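Local coordinates for protein formate dehydrogenase subunit beta (Desulfovibrio gigas, PDB 1H0H) that acts as the electron-transfer subunit of formate dehydrogenase, carrying three [4Fe-4S] clusters for the reversible two-electron oxidation of formate to carbon dioxide, at residues Ala20-His25 against Phe46-Leu51; Asp70-Cys75 against Met134-Met139. All coordinates share one frame; numbering follows the deposited sequence.

Contact 1 (Ala20-His25 against Phe46-Leu51). With SF4 (iron/sulfur cluster), chain M.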
loop_
_atom_site.group_PDB
_atom_site.type_symbol
_atom_site.label_atom_id
_atom_site.label_comp_id
_atom_site.label_asym_id
_atom_site.label_seq_id
_atom_site.Cartn_x
_atom_site.Cartn_y
_atom_site.Cartn_z
ATOM N N ALA B 20 6.732 12.372 -16.985
ATOM C CA ALA B 20 5.643 13.141 -17.570
ATOM C C ALA B 20 6.081 13.856 -18.845
ATOM O O ALA B 20 5.312 13.907 -19.808
ATOM C CB ALA B 20 5.061 14.166 -16.550
ATOM N N CYS B 21 7.297 14.403 -18.834
ATOM C CA CYS B 21 7.841 15.100 -20.000
ATOM C C CYS B 21 7.882 14.092 -21.153
ATOM O O CYS B 21 7.438 14.374 -22.271
ATOM C CB CYS B 21 9.252 15.639 -19.712
ATOM S SG CYS B 21 9.917 16.591 -21.098
ATOM N N LYS B 22 8.396 12.897 -20.888
ATOM C CA LYS B 22 8.489 11.897 -21.943
ATOM C C LYS B 22 7.105 11.480 -22.460
ATOM O O LYS B 22 6.892 11.341 -23.676
ATOM C CB LYS B 22 9.299 10.655 -21.493
ATOM C CG LYS B 22 10.783 10.957 -21.186
ATOM C CD LYS B 22 11.733 9.827 -21.530
ATOM C CE LYS B 22 13.211 10.288 -21.445
ATOM N NZ LYS B 22 14.158 9.274 -22.015
ATOM N N GLN B 23 6.163 11.295 -21.538
ATOM C CA GLN B 23 4.815 10.881 -21.903
ATOM C C GLN B 23 4.140 11.913 -22.799
ATOM O O GLN B 23 3.526 11.546 -23.808
ATOM C CB GLN B 23 3.937 10.613 -20.654
ATOM C CG GLN B 23 2.706 9.709 -20.955
ATOM C CD GLN B 23 1.484 10.447 -21.506
ATOM O OE1 GLN B 23 0.606 9.836 -22.138
ATOM N NE2 GLN B 23 1.411 11.731 -21.249
ATOM N N TRP B 24 4.257 13.191 -22.447
ATOM C CA TRP B 24 3.633 14.223 -23.254
ATOM C C TRP B 24 4.265 14.327 -24.634
ATOM O O TRP B 24 3.567 14.399 -25.633
ATOM C CB TRP B 24 3.660 15.601 -22.594
ATOM C CG TRP B 24 2.936 16.607 -23.465
ATOM C CD1 TRP B 24 3.472 17.648 -24.145
ATOM C CD2 TRP B 24 1.548 16.594 -23.782
ATOM N NE1 TRP B 24 2.491 18.315 -24.851
ATOM C CE2 TRP B 24 1.300 17.679 -24.649
ATOM C CE3 TRP B 24 0.465 15.790 -23.385
ATOM C CZ2 TRP B 24 0.034 17.968 -25.140
ATOM C CZ3 TRP B 24 -0.801 16.075 -23.875
ATOM C CH2 TRP B 24 -1.005 17.158 -24.735
ATOM N N HIS B 25 5.585 14.303 -24.692
ATOM C CA HIS B 25 6.251 14.501 -25.975
ATOM C C HIS B 25 6.443 13.233 -26.799
ATOM O O HIS B 25 6.898 13.309 -27.941
ATOM C CB HIS B 25 7.607 15.170 -25.747
ATOM C CG HIS B 25 7.513 16.501 -25.080
ATOM N ND1 HIS B 25 7.293 16.641 -23.720
ATOM C CD2 HIS B 25 7.571 17.754 -25.593
ATOM C CE1 HIS B 25 7.280 17.931 -23.420
ATOM N NE2 HIS B 25 7.422 18.625 -24.545
ATOM N N PHE B 46 19.247 13.571 -26.535
ATOM C CA PHE B 46 18.251 14.010 -27.531
ATOM C C PHE B 46 16.813 13.658 -27.138
ATOM O O PHE B 46 15.866 14.340 -27.545
ATOM C CB PHE B 46 18.585 13.418 -28.927
ATOM C CG PHE B 46 17.687 13.896 -30.041
ATOM C CD1 PHE B 46 17.881 15.145 -30.639
ATOM C CD2 PHE B 46 16.652 13.093 -30.498
ATOM C CE1 PHE B 46 17.058 15.567 -31.669
ATOM C CE2 PHE B 46 15.809 13.510 -31.509
ATOM C CZ PHE B 46 16.011 14.764 -32.094
ATOM N N HIS B 47 16.635 12.594 -26.358
ATOM C CA HIS B 47 15.280 12.138 -26.040
ATOM C C HIS B 47 14.849 12.423 -24.617
ATOM O O HIS B 47 13.772 11.976 -24.196
ATOM C CB HIS B 47 15.164 10.639 -26.240
ATOM C CG HIS B 47 15.449 10.191 -27.631
ATOM N ND1 HIS B 47 14.681 10.574 -28.708
ATOM C CD2 HIS B 47 16.413 9.378 -28.120
ATOM C CE1 HIS B 47 15.168 10.020 -29.808
ATOM N NE2 HIS B 47 16.208 9.278 -29.474
ATOM N N THR B 48 15.657 13.169 -23.881
ATOM C CA THR B 48 15.425 13.371 -22.460
ATOM C C THR B 48 15.639 14.830 -22.111
ATOM O O THR B 48 16.772 15.275 -21.965
ATOM C CB THR B 48 16.423 12.496 -21.692
ATOM O OG1 THR B 48 16.350 11.137 -22.153
ATOM C CG2 THR B 48 16.075 12.456 -20.214
ATOM N N TYR B 49 14.548 15.570 -21.957
ATOM C CA TYR B 49 14.604 16.995 -21.757
ATOM C C TYR B 49 14.531 17.375 -20.290
ATOM O O TYR B 49 14.853 18.489 -19.923
ATOM C CB TYR B 49 13.411 17.657 -22.406
ATOM C CG TYR B 49 13.088 17.329 -23.840
ATOM C CD1 TYR B 49 14.044 16.804 -24.725
ATOM C CD2 TYR B 49 11.808 17.575 -24.324
ATOM C CE1 TYR B 49 13.728 16.549 -26.041
ATOM C CE2 TYR B 49 11.492 17.318 -25.628
ATOM C CZ TYR B 49 12.449 16.801 -26.483
ATOM O OH TYR B 49 12.075 16.562 -27.787
ATOM N N LYS B 50 14.035 16.454 -19.462
ATOM C CA LYS B 50 13.821 16.735 -18.047
ATOM C C LYS B 50 14.536 15.606 -17.355
ATOM O O LYS B 50 14.284 14.429 -17.640
ATOM C CB LYS B 50 12.312 16.759 -17.744
ATOM C CG LYS B 50 11.932 17.131 -16.301
ATOM C CD LYS B 50 12.378 18.575 -15.942
ATOM C CE LYS B 50 11.630 19.095 -14.736
ATOM N NZ LYS B 50 12.180 20.390 -14.155
ATOM N N LEU B 51 15.491 15.970 -16.510
ATOM C CA LEU B 51 16.302 14.977 -15.851
ATOM C C LEU B 51 16.459 15.264 -14.366
ATOM O O LEU B 51 17.017 16.289 -13.973
ATOM C CB LEU B 51 17.678 14.938 -16.521
ATOM C CG LEU B 51 18.550 13.824 -15.972
ATOM C CD1 LEU B 51 18.014 12.471 -16.376
ATOM C CD2 LEU B 51 19.992 14.017 -16.444
HETATM FE FE1 SF4 M . 7.538 20.617 -20.910
HETATM FE FE2 SF4 M . 8.759 20.374 -18.460
HETATM FE FE3 SF4 M . 10.158 21.369 -20.634
HETATM FE FE4 SF4 M . 9.477 18.704 -20.499
HETATM S S1 SF4 M . 10.843 19.900 -19.053
HETATM S S2 SF4 M . 9.283 20.142 -22.277
HETATM S S3 SF4 M . 7.522 18.710 -19.467
HETATM S S4 SF4 M . 8.335 22.393 -19.761
#
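The last turns of helix 16-25 carry the fourth cysteine of a ferredoxin-type CxxCxxCxxxC motif: Cys11, Cys14 and Cys17 hold one [4Fe-4S] cluster, whereas Cys21 reaches the next, as in dicluster ferredoxins. Cys21 SG, anti to the backbone N, binds FE4 at 2.2 Å. Tyr49 and Lys50 cover the flank of this ligand. Lys50 CB packs on Cys21 CB at 3.8 Å, and Tyr49 CD2 lies 3.9 Å from Cys21 SG, a sulfur-aromatic contact reached obliquely. The Tyr49 and His25 rings form an edge-to-face pair, their planes at 76° to each other, with Tyr49 CE2 over the rim of the imidazole. Trp24 CD1 covers the centre of the opposite face, so His25 is clamped from both sides. An in-plane bond fixes its orientation: His25 ND1 donates to Cys21 O at 2.7 Å, on a carbonyl lone pair and at an N-H...O angle of 159°. The same carbonyl oxygen takes the helical bond from His25 N. His25 NE2 is paired with the Asp138 carboxylate, which, with ND1 donating, would be consistent with a protonated ring, while His25 CE1 stands 3.2 Å from cluster sulfur S2. One residue after Cys21, Lys22, bent at chi2 (-146°), stretches across to donate from NZ to Thr48 OG1 at 2.9 Å, a hydroxyl also bonded to Asn45 OD1. Lys50 CD passes cluster sulfur S1 at 3.7 Å before NZ reaches Pro69 O. The contact thus sits between the partner subunit, an acidic side chain of which forms a salt bridge with Lys22 NZ, helix 151-155, which touches Ala20, Trp24 and Lys50, and strand 134-135, against which Tyr49 rests.

Contact 2 (Asp70-Cys75 against Met134-Met139). With SF4 (iron/sulfur cluster), chain N; SF4 (iron/sulfur cluster), chain M.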
loop_
_atom_site.group_PDB
_atom_site.type_symbol
_atom_site.label_atom_id
_atom_site.label_comp_id
_atom_site.label_asym_id
_atom_site.label_seq_id
_atom_site.Cartn_x
_atom_site.Cartn_y
_atom_site.Cartn_z
ATOM N N ASP B 70 16.517 19.033 -13.716
ATOM C CA ASP B 70 17.156 19.838 -14.733
ATOM C C ASP B 70 16.381 19.873 -16.052
ATOM O O ASP B 70 15.710 18.913 -16.419
ATOM C CB ASP B 70 18.569 19.280 -14.922
ATOM C CG ASP B 70 19.528 20.288 -15.433
ATOM O OD1 ASP B 70 19.116 21.436 -15.714
ATOM O OD2 ASP B 70 20.726 20.002 -15.604
ATOM N N GLN B 71 16.430 21.018 -16.714
ATOM C CA GLN B 71 15.819 21.233 -18.010
ATOM C C GLN B 71 16.400 22.563 -18.524
ATOM O O GLN B 71 17.018 23.311 -17.768
ATOM C CB GLN B 71 14.290 21.357 -17.891
ATOM C CG GLN B 71 13.889 22.569 -17.072
ATOM C CD GLN B 71 12.366 22.802 -16.955
ATOM O OE1 GLN B 71 11.762 22.496 -15.926
ATOM N NE2 GLN B 71 11.765 23.375 -17.996
ATOM N N CYS B 72 16.154 22.859 -19.797
ATOM C CA CYS B 72 16.569 24.127 -20.395
ATOM C C CYS B 72 16.089 25.304 -19.531
ATOM O O CYS B 72 14.980 25.269 -19.003
ATOM C CB CYS B 72 15.961 24.258 -21.778
ATOM S SG CYS B 72 16.141 25.889 -22.503
ATOM N N ARG B 73 16.895 26.352 -19.421
ATOM C CA ARG B 73 16.524 27.500 -18.582
ATOM C C ARG B 73 15.678 28.536 -19.309
ATOM O O ARG B 73 15.248 29.491 -18.708
ATOM C CB ARG B 73 17.775 28.215 -18.094
ATOM C CG ARG B 73 18.761 27.304 -17.394
ATOM C CD ARG B 73 18.262 26.671 -16.075
ATOM N NE ARG B 73 19.408 26.146 -15.340
ATOM C CZ ARG B 73 19.963 24.961 -15.573
ATOM N NH1 ARG B 73 19.474 24.154 -16.533
ATOM N NH2 ARG B 73 21.003 24.590 -14.851
ATOM N N HIS B 74 15.509 28.352 -20.611
ATOM C CA HIS B 74 14.825 29.322 -21.451
ATOM C C HIS B 74 15.362 30.725 -21.201
ATOM O O HIS B 74 14.634 31.654 -20.820
ATOM C CB HIS B 74 13.309 29.180 -21.322
ATOM C CG HIS B 74 12.818 27.900 -21.899
ATOM N ND1 HIS B 74 12.519 27.757 -23.236
ATOM C CD2 HIS B 74 12.681 26.668 -21.345
ATOM C CE1 HIS B 74 12.172 26.507 -23.476
ATOM N NE2 HIS B 74 12.241 25.828 -22.339
ATOM N N CYS B 75 16.677 30.825 -21.384
ATOM C CA CYS B 75 17.424 32.076 -21.239
ATOM C C CYS B 75 16.725 33.258 -21.878
ATOM O O CYS B 75 16.223 33.175 -23.009
ATOM C CB CYS B 75 18.807 31.914 -21.859
ATOM S SG CYS B 75 19.829 30.705 -21.003
ATOM N N MET B 134 19.061 18.627 -33.220
ATOM C CA MET B 134 19.144 18.788 -31.773
ATOM C C MET B 134 17.778 19.043 -31.133
ATOM O O MET B 134 16.885 19.606 -31.753
ATOM C CB MET B 134 20.102 19.920 -31.432
ATOM C CG MET B 134 21.582 19.614 -31.753
ATOM S SD MET B 134 22.661 21.041 -31.449
ATOM C CE MET B 134 22.017 22.175 -32.677
ATOM N N ALA B 135 17.607 18.630 -29.880
ATOM C CA ALA B 135 16.346 18.867 -29.184
ATOM C C ALA B 135 16.610 19.081 -27.704
ATOM O O ALA B 135 17.706 18.807 -27.226
ATOM C CB ALA B 135 15.348 17.711 -29.420
ATOM N N LYS B 136 15.602 19.593 -27.005
ATOM C CA LYS B 136 15.660 19.925 -25.588
ATOM C C LYS B 136 14.234 20.327 -25.208
ATOM O O LYS B 136 13.331 20.277 -26.047
ATOM C CB LYS B 136 16.615 21.110 -25.352
ATOM C CG LYS B 136 16.126 22.392 -26.009
ATOM C CD LYS B 136 16.936 23.646 -25.572
ATOM C CE LYS B 136 16.208 24.964 -25.966
ATOM N NZ LYS B 136 14.858 25.080 -25.244
ATOM N N CYS B 137 14.030 20.689 -23.940
ATOM C CA CYS B 137 12.758 21.172 -23.432
ATOM C C CYS B 137 12.140 22.219 -24.357
ATOM O O CYS B 137 12.817 23.183 -24.758
ATOM C CB CYS B 137 13.015 21.804 -22.060
ATOM S SG CYS B 137 11.689 22.781 -21.373
ATOM N N ASP B 138 10.867 22.035 -24.711
ATOM C CA ASP B 138 10.182 23.025 -25.536
ATOM C C ASP B 138 9.161 23.845 -24.740
ATOM O O ASP B 138 8.210 24.407 -25.303
ATOM C CB ASP B 138 9.538 22.377 -26.765
ATOM C CG ASP B 138 8.346 21.489 -26.426
ATOM O OD1 ASP B 138 8.050 21.281 -25.236
ATOM O OD2 ASP B 138 7.667 20.942 -27.327
ATOM N N MET B 139 9.375 23.900 -23.430
ATOM C CA MET B 139 8.466 24.601 -22.517
ATOM C C MET B 139 7.027 24.092 -22.681
ATOM O O MET B 139 6.083 24.799 -22.343
ATOM C CB MET B 139 8.522 26.137 -22.776
ATOM C CG MET B 139 8.170 27.010 -21.575
ATOM S SD MET B 139 7.959 28.804 -21.880
ATOM C CE MET B 139 9.571 29.452 -21.567
HETATM FE FE1 SF4 N . 21.099 26.522 -23.005
HETATM FE FE2 SF4 N . 18.343 26.414 -22.948
HETATM FE FE3 SF4 N . 19.746 28.849 -22.390
HETATM FE FE4 SF4 N . 19.738 27.817 -24.954
HETATM S S1 SF4 N . 17.875 28.674 -23.768
HETATM S S2 SF4 N . 21.512 28.580 -23.920
HETATM S S3 SF4 N . 19.736 25.495 -24.506
HETATM S S4 SF4 N . 19.738 26.836 -21.122
HETATM FE FE1 SF4 M . 7.538 20.617 -20.910
HETATM FE FE2 SF4 M . 8.759 20.374 -18.460
HETATM FE FE3 SF4 M . 10.158 21.369 -20.634
HETATM FE FE4 SF4 M . 9.477 18.704 -20.499
HETATM S S1 SF4 M . 10.843 19.900 -19.053
HETATM S S2 SF4 M . 9.283 20.142 -22.277
HETATM S S3 SF4 M . 7.522 18.710 -19.467
HETATM S S4 SF4 M . 8.335 22.393 -19.761
HETATM O O HOH W 1 15.972 20.450 -21.813
#
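Metal bonds define the two ends of this buried contact: Cys72 SG binds FE2 and Cys75 SG binds FE3 of one [4Fe-4S] cluster, while Cys137 SG binds FE3 of the other. Between them the cysteine CB atoms of Cys72 and Cys137 touch at 3.8 Å. Among the hydrogen bonds, His74 NE2 donates to Cys137 SG at 3.2 Å, nearly straight (164°) and with the sulfur in the ring plane. Met139 N also donates to Cys137 SG, and His74 N donates to Cys72 SG at 3.2 Å. Lys136, its chain bent at chi4 (63°), turns NZ back to Cys137 O at 2.8 Å and also meets Val101 O; Lys136 NZ stands 3.1 Å from Cys72 SG. A water accepts from both Cys72 N and Cys137 N, bridging the two backbones. The third kind of interaction is ring packing: Met139 CE makes a CH-pi contact over one face of His74, 4.0 Å from the centroid, and Cys72 SG lies 3.7 Å above the centre of the opposite face. His74 ND1 is bonded to Val101 N, which suits a neutral ring protonated at NE2. Two N-H donors on Cys137 SG, and the His74 N-H with a nearby ammonium on Cys72 SG, would withdraw charge from the thiolates and probably raise the cluster potentials; His74, touching both sulfurs, could offer a short route for electrons between the clusters.

How the contacts relate
From the N terminus, helix 16-25 runs into a long loop that contact 1 closes by bringing residues 46-51 back to the helix. Strands 51-59 and 62-70 follow, and backbone pairing of Leu51 with Asp70 delivers the chain straight into contact 2, whose second segment returns only at residue 134. The two contacts therefore stand in series, neither nested nor crossed, yet they touch: Lys50 NZ lies 2.8 Å from Gln71 OE1, a probable hydrogen bond, and Tyr49 CB packs on Cys137 N. Both meet the same [4Fe-4S] cluster, contact 1 through Cys21 and contact 2 through Cys137, so helix 16-25, the strand pair 51-59/62-70 and the cysteine loop after strand 134-135 are tied together around it.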